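Local coordinates for alpha-glucosidase (Bacteroides thetaiotaomicron, PDB 5XFM), which hydrolyses beta-L-arabinopyranosides and alpha-galactosides as a bifunctional, calcium-binding member of glycoside hydrolase family 97, at residues 330-335 with 359-364; 164-169 with 371-376. The protein carries 1 engineered substitution. All blocks are in the same frame, centred on the assembly; numbering follows the deposited sequence.

Interaction 1: residues 330-335 with 359-364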
loop_
_atom_site.group_PDB
_atom_site.type_symbol
_atom_site.label_atom_id
_atom_site.label_comp_id
_atom_site.label_asym_id
_atom_site.label_seq_id
_atom_site.Cartn_x
_atom_site.Cartn_y
_atom_site.Cartn_z
ATOM N N LEU A 330 13.604 8.191 -14.115
ATOM C CA LEU A 330 12.258 7.955 -14.630
ATOM C C LEU A 330 11.874 9.002 -15.670
ATOM O O LEU A 330 11.867 10.195 -15.381
ATOM C CB LEU A 330 11.238 7.964 -13.489
ATOM C CG LEU A 330 9.762 8.071 -13.895
ATOM C CD1 LEU A 330 9.319 6.899 -14.779
ATOM C CD2 LEU A 330 8.873 8.186 -12.661
ATOM N N ILE A 331 11.583 8.551 -16.887
ATOM C CA ILE A 331 11.095 9.440 -17.936
ATOM C C ILE A 331 9.579 9.290 -18.040
ATOM O O ILE A 331 9.078 8.195 -18.295
ATOM C CB ILE A 331 11.769 9.145 -19.293
ATOM C CG1 ILE A 331 13.293 9.284 -19.167
ATOM C CG2 ILE A 331 11.223 10.066 -20.376
ATOM C CD1 ILE A 331 14.052 9.077 -20.478
ATOM N N ASP A 332 8.851 10.391 -17.844
ATOM C CA ASP A 332 7.408 10.318 -17.611
ATOM C C ASP A 332 6.607 10.464 -18.910
ATOM O O ASP A 332 7.154 10.288 -19.998
ATOM C CB ASP A 332 6.992 11.383 -16.595
ATOM C CG ASP A 332 5.902 10.895 -15.639
ATOM O OD1 ASP A 332 4.714 10.809 -16.024
ATOM O OD2 ASP A 332 6.250 10.601 -14.479
ATOM N N ASN A 333 5.314 10.775 -18.791
ATOM C CA ASN A 333 4.404 10.827 -19.942
ATOM C C ASN A 333 4.843 11.763 -21.081
ATOM O O ASN A 333 5.634 12.672 -20.859
ATOM C CB ASN A 333 3.005 11.244 -19.481
ATOM C CG ASN A 333 2.999 12.583 -18.751
ATOM O OD1 ASN A 333 3.946 13.366 -18.835
ATOM N ND2 ASN A 333 1.916 12.852 -18.044
ATOM N N TRP A 334 4.306 11.501 -22.278
ATOM C CA TRP A 334 4.562 12.206 -23.547
ATOM C C TRP A 334 5.878 11.859 -24.253
ATOM O O TRP A 334 6.130 12.374 -25.345
ATOM C CB TRP A 334 4.518 13.735 -23.381
ATOM C CG TRP A 334 3.212 14.283 -22.922
ATOM C CD1 TRP A 334 2.955 14.893 -21.726
ATOM C CD2 TRP A 334 1.973 14.262 -23.636
ATOM N NE1 TRP A 334 1.636 15.265 -21.660
ATOM C CE2 TRP A 334 1.009 14.886 -22.817
ATOM C CE3 TRP A 334 1.584 13.778 -24.887
ATOM C CZ2 TRP A 334 -0.320 15.040 -23.210
ATOM C CZ3 TRP A 334 0.261 13.931 -25.276
ATOM C CH2 TRP A 334 -0.675 14.555 -24.438
ATOM N N TRP A 335 6.712 11.007 -23.666
ATOM C CA TRP A 335 8.053 10.797 -24.227
ATOM C C TRP A 335 8.048 10.175 -25.626
ATOM O O TRP A 335 8.926 10.462 -26.445
ATOM C CB TRP A 335 8.915 9.937 -23.292
ATOM C CG TRP A 335 8.495 8.501 -23.148
ATOM C CD1 TRP A 335 7.768 7.959 -22.125
ATOM C CD2 TRP A 335 8.807 7.412 -24.034
ATOM N NE1 TRP A 335 7.595 6.613 -22.329
ATOM C CE2 TRP A 335 8.221 6.252 -23.492
ATOM C CE3 TRP A 335 9.512 7.311 -25.237
ATOM C CZ2 TRP A 335 8.321 5.008 -24.109
ATOM C CZ3 TRP A 335 9.606 6.075 -25.852
ATOM C CH2 TRP A 335 9.013 4.939 -25.287
ATOM N N PHE A 359 13.655 4.040 -16.270
ATOM C CA PHE A 359 12.276 3.573 -16.203
ATOM C C PHE A 359 11.487 4.396 -17.201
ATOM O O PHE A 359 11.673 5.614 -17.278
ATOM C CB PHE A 359 11.688 3.742 -14.804
ATOM C CG PHE A 359 11.982 2.612 -13.870
ATOM C CD1 PHE A 359 13.284 2.319 -13.506
ATOM C CD2 PHE A 359 10.948 1.881 -13.296
ATOM C CE1 PHE A 359 13.556 1.300 -12.622
ATOM C CE2 PHE A 359 11.215 0.859 -12.404
ATOM C CZ PHE A 359 12.518 0.567 -12.068
ATOM N N LEU A 360 10.624 3.751 -17.974
ATOM C CA LEU A 360 9.788 4.484 -18.917
ATOM C C LEU A 360 8.302 4.402 -18.564
ATOM O O LEU A 360 7.806 3.348 -18.135
ATOM C CB LEU A 360 10.017 3.981 -20.343
ATOM C CG LEU A 360 11.434 4.178 -20.884
ATOM C CD1 LEU A 360 11.517 3.763 -22.345
ATOM C CD2 LEU A 360 11.866 5.628 -20.707
ATOM N N TRP A 361 7.622 5.539 -18.731
ATOM C CA TRP A 361 6.187 5.693 -18.486
ATOM C C TRP A 361 5.346 5.128 -19.624
ATOM O O TRP A 361 5.614 5.385 -20.802
ATOM C CB TRP A 361 5.838 7.177 -18.288
ATOM C CG TRP A 361 4.430 7.450 -17.800
ATOM C CD1 TRP A 361 4.041 7.665 -16.503
ATOM C CD2 TRP A 361 3.239 7.578 -18.596
ATOM N NE1 TRP A 361 2.685 7.900 -16.444
ATOM C CE2 TRP A 361 2.171 7.853 -17.713
ATOM C CE3 TRP A 361 2.971 7.478 -19.963
ATOM C CZ2 TRP A 361 0.862 8.031 -18.157
ATOM C CZ3 TRP A 361 1.672 7.649 -20.399
ATOM C CH2 TRP A 361 0.634 7.921 -19.500
ATOM N N TYR A 362 4.340 4.339 -19.266
ATOM C CA TYR A 362 3.333 3.883 -20.220
ATOM C C TYR A 362 1.939 4.070 -19.651
ATOM O O TYR A 362 1.746 3.954 -18.443
ATOM C CB TYR A 362 3.551 2.406 -20.582
ATOM C CG TYR A 362 4.670 2.158 -21.567
ATOM C CD1 TYR A 362 5.996 2.147 -21.154
ATOM C CD2 TYR A 362 4.398 1.926 -22.913
ATOM C CE1 TYR A 362 7.023 1.921 -22.057
ATOM C CE2 TYR A 362 5.418 1.700 -23.822
ATOM C CZ TYR A 362 6.727 1.701 -23.386
ATOM O OH TYR A 362 7.743 1.478 -24.283
ATOM N N SER A 363 0.960 4.340 -20.510
ATOM C CA SER A 363 -0.427 4.227 -20.081
ATOM C C SER A 363 -0.864 2.781 -20.254
ATOM O O SER A 363 -0.563 2.150 -21.273
ATOM C CB SER A 363 -1.355 5.161 -20.862
ATOM O OG SER A 363 -2.671 5.138 -20.311
ATOM N N SER A 364 -1.554 2.249 -19.254
ATOM C CA SER A 364 -2.179 0.942 -19.394
ATOM C C SER A 364 -3.313 1.061 -20.388
ATOM O O SER A 364 -3.755 0.075 -20.974
ATOM C CB SER A 364 -2.719 0.446 -18.059
ATOM O OG SER A 364 -3.915 1.128 -17.738
#

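Interaction 2: residues 164-169 with 371-376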
loop_
_atom_site.group_PDB
_atom_site.type_symbol
_atom_site.label_atom_id
_atom_site.label_comp_id
_atom_site.label_asym_id
_atom_site.label_seq_id
_atom_site.Cartn_x
_atom_site.Cartn_y
_atom_site.Cartn_z
ATOM N N ILE A 164 -15.039 9.810 -13.196
ATOM C CA ILE A 164 -14.844 11.236 -12.957
ATOM C C ILE A 164 -13.346 11.516 -12.877
ATOM O O ILE A 164 -12.532 10.639 -13.170
ATOM C CB ILE A 164 -15.540 11.725 -11.669
ATOM C CG1 ILE A 164 -14.958 11.016 -10.446
ATOM C CG2 ILE A 164 -17.051 11.522 -11.758
ATOM C CD1 ILE A 164 -15.368 11.634 -9.125
ATOM N N GLY A 165 -12.984 12.742 -12.513
ATOM C CA GLY A 165 -11.583 13.111 -12.406
ATOM C C GLY A 165 -10.918 13.280 -13.766
ATOM O O GLY A 165 -11.588 13.321 -14.799
ATOM N N TRP A 166 -9.591 13.356 -13.760
ATOM C CA TRP A 166 -8.812 13.624 -14.962
ATOM C C TRP A 166 -9.038 12.580 -16.058
ATOM O O TRP A 166 -8.755 11.395 -15.875
ATOM C CB TRP A 166 -7.320 13.704 -14.616
ATOM C CG TRP A 166 -6.427 13.912 -15.799
ATOM C CD1 TRP A 166 -5.539 13.018 -16.330
ATOM C CD2 TRP A 166 -6.322 15.104 -16.596
ATOM N NE1 TRP A 166 -4.892 13.579 -17.410
ATOM C CE2 TRP A 166 -5.356 14.856 -17.595
ATOM C CE3 TRP A 166 -6.955 16.351 -16.563
ATOM C CZ2 TRP A 166 -5.006 15.814 -18.553
ATOM C CZ3 TRP A 166 -6.605 17.303 -17.518
ATOM C CH2 TRP A 166 -5.640 17.025 -18.496
ATOM N N LYS A 167 -9.580 13.041 -17.181
ATOM C CA LYS A 167 -9.865 12.206 -18.342
ATOM C C LYS A 167 -10.685 10.949 -18.007
ATOM O O LYS A 167 -10.485 9.889 -18.613
ATOM C CB LYS A 167 -8.553 11.809 -19.024
ATOM C CG LYS A 167 -7.688 12.990 -19.436
ATOM C CD LYS A 167 -8.352 13.815 -20.523
ATOM C CE LYS A 167 -7.484 14.991 -20.942
ATOM N NZ LYS A 167 -8.223 15.917 -21.845
ATOM N N ARG A 168 -11.625 11.090 -17.070
ATOM C CA ARG A 168 -12.513 9.993 -16.672
ATOM C C ARG A 168 -11.748 8.773 -16.156
ATOM O O ARG A 168 -12.192 7.641 -16.332
ATOM C CB ARG A 168 -13.403 9.591 -17.861
ATOM C CG ARG A 168 -14.298 10.712 -18.409
ATOM C CD ARG A 168 -15.052 10.284 -19.676
ATOM N NE ARG A 168 -15.807 9.037 -19.557
ATOM C CZ ARG A 168 -17.068 8.953 -19.145
ATOM N NH1 ARG A 168 -17.736 10.046 -18.805
ATOM N NH2 ARG A 168 -17.666 7.772 -19.080
ATOM N N THR A 169 -10.608 9.006 -15.506
ATOM C CA THR A 169 -9.753 7.917 -15.032
ATOM C C THR A 169 -10.049 7.374 -13.627
ATOM O O THR A 169 -9.406 6.417 -13.195
ATOM C CB THR A 169 -8.274 8.326 -15.055
ATOM O OG1 THR A 169 -8.124 9.584 -14.387
ATOM C CG2 THR A 169 -7.784 8.461 -16.478
ATOM N N ILE A 371 -7.576 9.256 -21.896
ATOM C CA ILE A 371 -6.167 9.609 -21.791
ATOM C C ILE A 371 -5.512 9.760 -23.174
ATOM O O ILE A 371 -5.657 8.888 -24.036
ATOM C CB ILE A 371 -5.409 8.554 -20.959
ATOM C CG1 ILE A 371 -5.826 8.668 -19.490
ATOM C CG2 ILE A 371 -3.906 8.713 -21.108
ATOM C CD1 ILE A 371 -5.471 10.008 -18.857
ATOM N N GLU A 372 -4.807 10.872 -23.382
ATOM C CA GLU A 372 -4.048 11.091 -24.615
ATOM C C GLU A 372 -2.560 10.960 -24.383
ATOM O O GLU A 372 -1.812 10.560 -25.272
ATOM C CB GLU A 372 -4.357 12.444 -25.242
ATOM C CG GLU A 372 -5.657 12.412 -26.049
ATOM C CD GLU A 372 -6.040 13.747 -26.663
ATOM O OE1 GLU A 372 -6.229 13.797 -27.898
ATOM O OE2 GLU A 372 -6.180 14.736 -25.913
ATOM N N GLN A 373 -2.124 11.336 -23.188
ATOM C CA GLN A 373 -0.709 11.214 -22.832
ATOM C C GLN A 373 -0.080 9.811 -23.097
ATOM O O GLN A 373 -0.563 8.766 -22.657
ATOM C CB GLN A 373 -0.511 11.685 -21.386
ATOM C CG GLN A 373 -1.740 12.044 -20.579
ATOM C CD GLN A 373 -1.323 12.195 -19.135
ATOM O OE1 GLN A 373 -0.272 12.783 -18.800
ATOM N NE2 GLN A 373 -2.213 11.795 -18.261
ATOM N N GLY A 374 1.020 9.816 -23.844
ATOM C CA GLY A 374 1.534 8.584 -24.400
ATOM C C GLY A 374 2.825 8.135 -23.764
ATOM O O GLY A 374 3.394 8.847 -22.943
ATOM N N PRO A 375 3.296 6.943 -24.153
ATOM C CA PRO A 375 2.604 6.147 -25.175
ATOM C C PRO A 375 1.340 5.438 -24.664
ATOM O O PRO A 375 1.351 4.864 -23.573
ATOM C CB PRO A 375 3.663 5.123 -25.591
ATOM C CG PRO A 375 4.577 5.019 -24.423
ATOM C CD PRO A 375 4.565 6.338 -23.720
ATOM N N VAL A 376 0.271 5.498 -25.460
ATOM C CA VAL A 376 -0.970 4.778 -25.181
ATOM C C VAL A 376 -1.048 3.550 -26.088
ATOM O O VAL A 376 -0.372 3.501 -27.118
ATOM C CB VAL A 376 -2.236 5.658 -25.399
ATOM C CG1 VAL A 376 -2.385 6.703 -24.289
ATOM C CG2 VAL A 376 -2.217 6.315 -26.780
#

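Interaction 1: residues 330-335 with 359-364
Leu330 and Ile331 run parallel to Phe359 and Leu360 as neighbouring strands, with Ile331 N giving a hydrogen bond to Phe359 O (3.0 Å) and Ile331 O receiving one from Trp361 N (3.1 Å). On one face of the sheet, CD1 of Leu330 rests 3.9 Å from CB of Phe359. On the other, Ile331 and Leu360 lie side by side and pack against Met344 of helix 341-353. This is a beta-alpha-beta crossover of the TIM barrel, and the remaining contacts gather just past the end of strand 328-331, where 332-335 folds into a type II turn beside Trp361 and Tyr362. Trp361 CG is anti to its backbone N (chi1 -170°), and one face of the indole lies beneath the turn. Asn333 CB sits over the centre of the six-membered ring, 3.7 Å from its centroid, while Asp332 OD1 comes over CD1 at 3.3 Å. The same oxygen accepts a hydrogen bond from Asn333 N, and OD2 is held by Trp299. An alanine at Trp361 would probably open a gap under Asn333 CB and deprive Asp403 of its weak bond from the indole N-H. Trp335 reaches back to strand 357-363, its NE1 bonding a lone pair of Trp361 O (2.8 Å). Leu360 CD1 covers one face of the Trp335 ring, and the edge of its six-membered ring is turned toward the face of Tyr362 in an offset edge-to-face pair, planes at 77°.

Interaction 2: residues 164-169 with 371-376
The indole of Trp166 meets the amide of Gln373 at its NE1 edge, the two planes standing 89° apart, while the CG of Lys167 lies over one face of the ring, 3.4 Å above the plane and toward the rim. Ile371 CD1 approaches the same pyrrole corner obliquely, 3.9 Å from Trp166 CD1. The contact joins two loops from different domains: 164-169 belongs to the beta-rich N-terminal part, and 371-376 follows the third strand of the TIM barrel. Ile371 is the apolar centre of the meeting. Its CG1 is anti to the carbonyl carbon (chi1 -71°), and the chain turns again at chi2, which puts CD1 among three residues of the facing loop. CD1 comes within 3.6 Å of Lys167 CB, while CG1 is 3.6 Å from Thr169 CG2. Phe404, in another barrel loop, packs on Ile371, Thr169 and Gln373 and so backs both partners. Lys167 contributes the aliphatic base of its side chain and bends away at chi2; its NZ stops 4.7 Å from Glu372 OE2, without contact, although the opposite charges would probably attract. The calcium ion lies about 8 Å from the side chain of Thr169, and its ligands Glu174, Glu452 and Glu458 likewise come from both domains. Lys167 and Arg168 both have positive phi, and the tight turn they form is closed by Thr169 N bonding to Trp166 O at 3.0 Å.

In the fold
Interaction 1 is the more deeply buried and the larger contact, and it lies wholly within the barrel; interaction 2 joins the barrel to the N-terminal domain and includes the exposed Trp166. Along the chain, the first is nested inside the loop closed by the second, and their centres are about 13 Å apart. Strand 357-363 leads on to 371-376, which folds back over both segments of interaction 1: Ser363 N probably bonds Pro375 O on its own strand's side, and Trp334 N, in the turn after the neighbouring strand, probably bonds Gly374 O. The chemistry follows the place. Sheet hydrogen bonds and indole faces order 330-335 with 359-364, whereas 164-169 and 371-376 meet chiefly through apolar van der Waals contact.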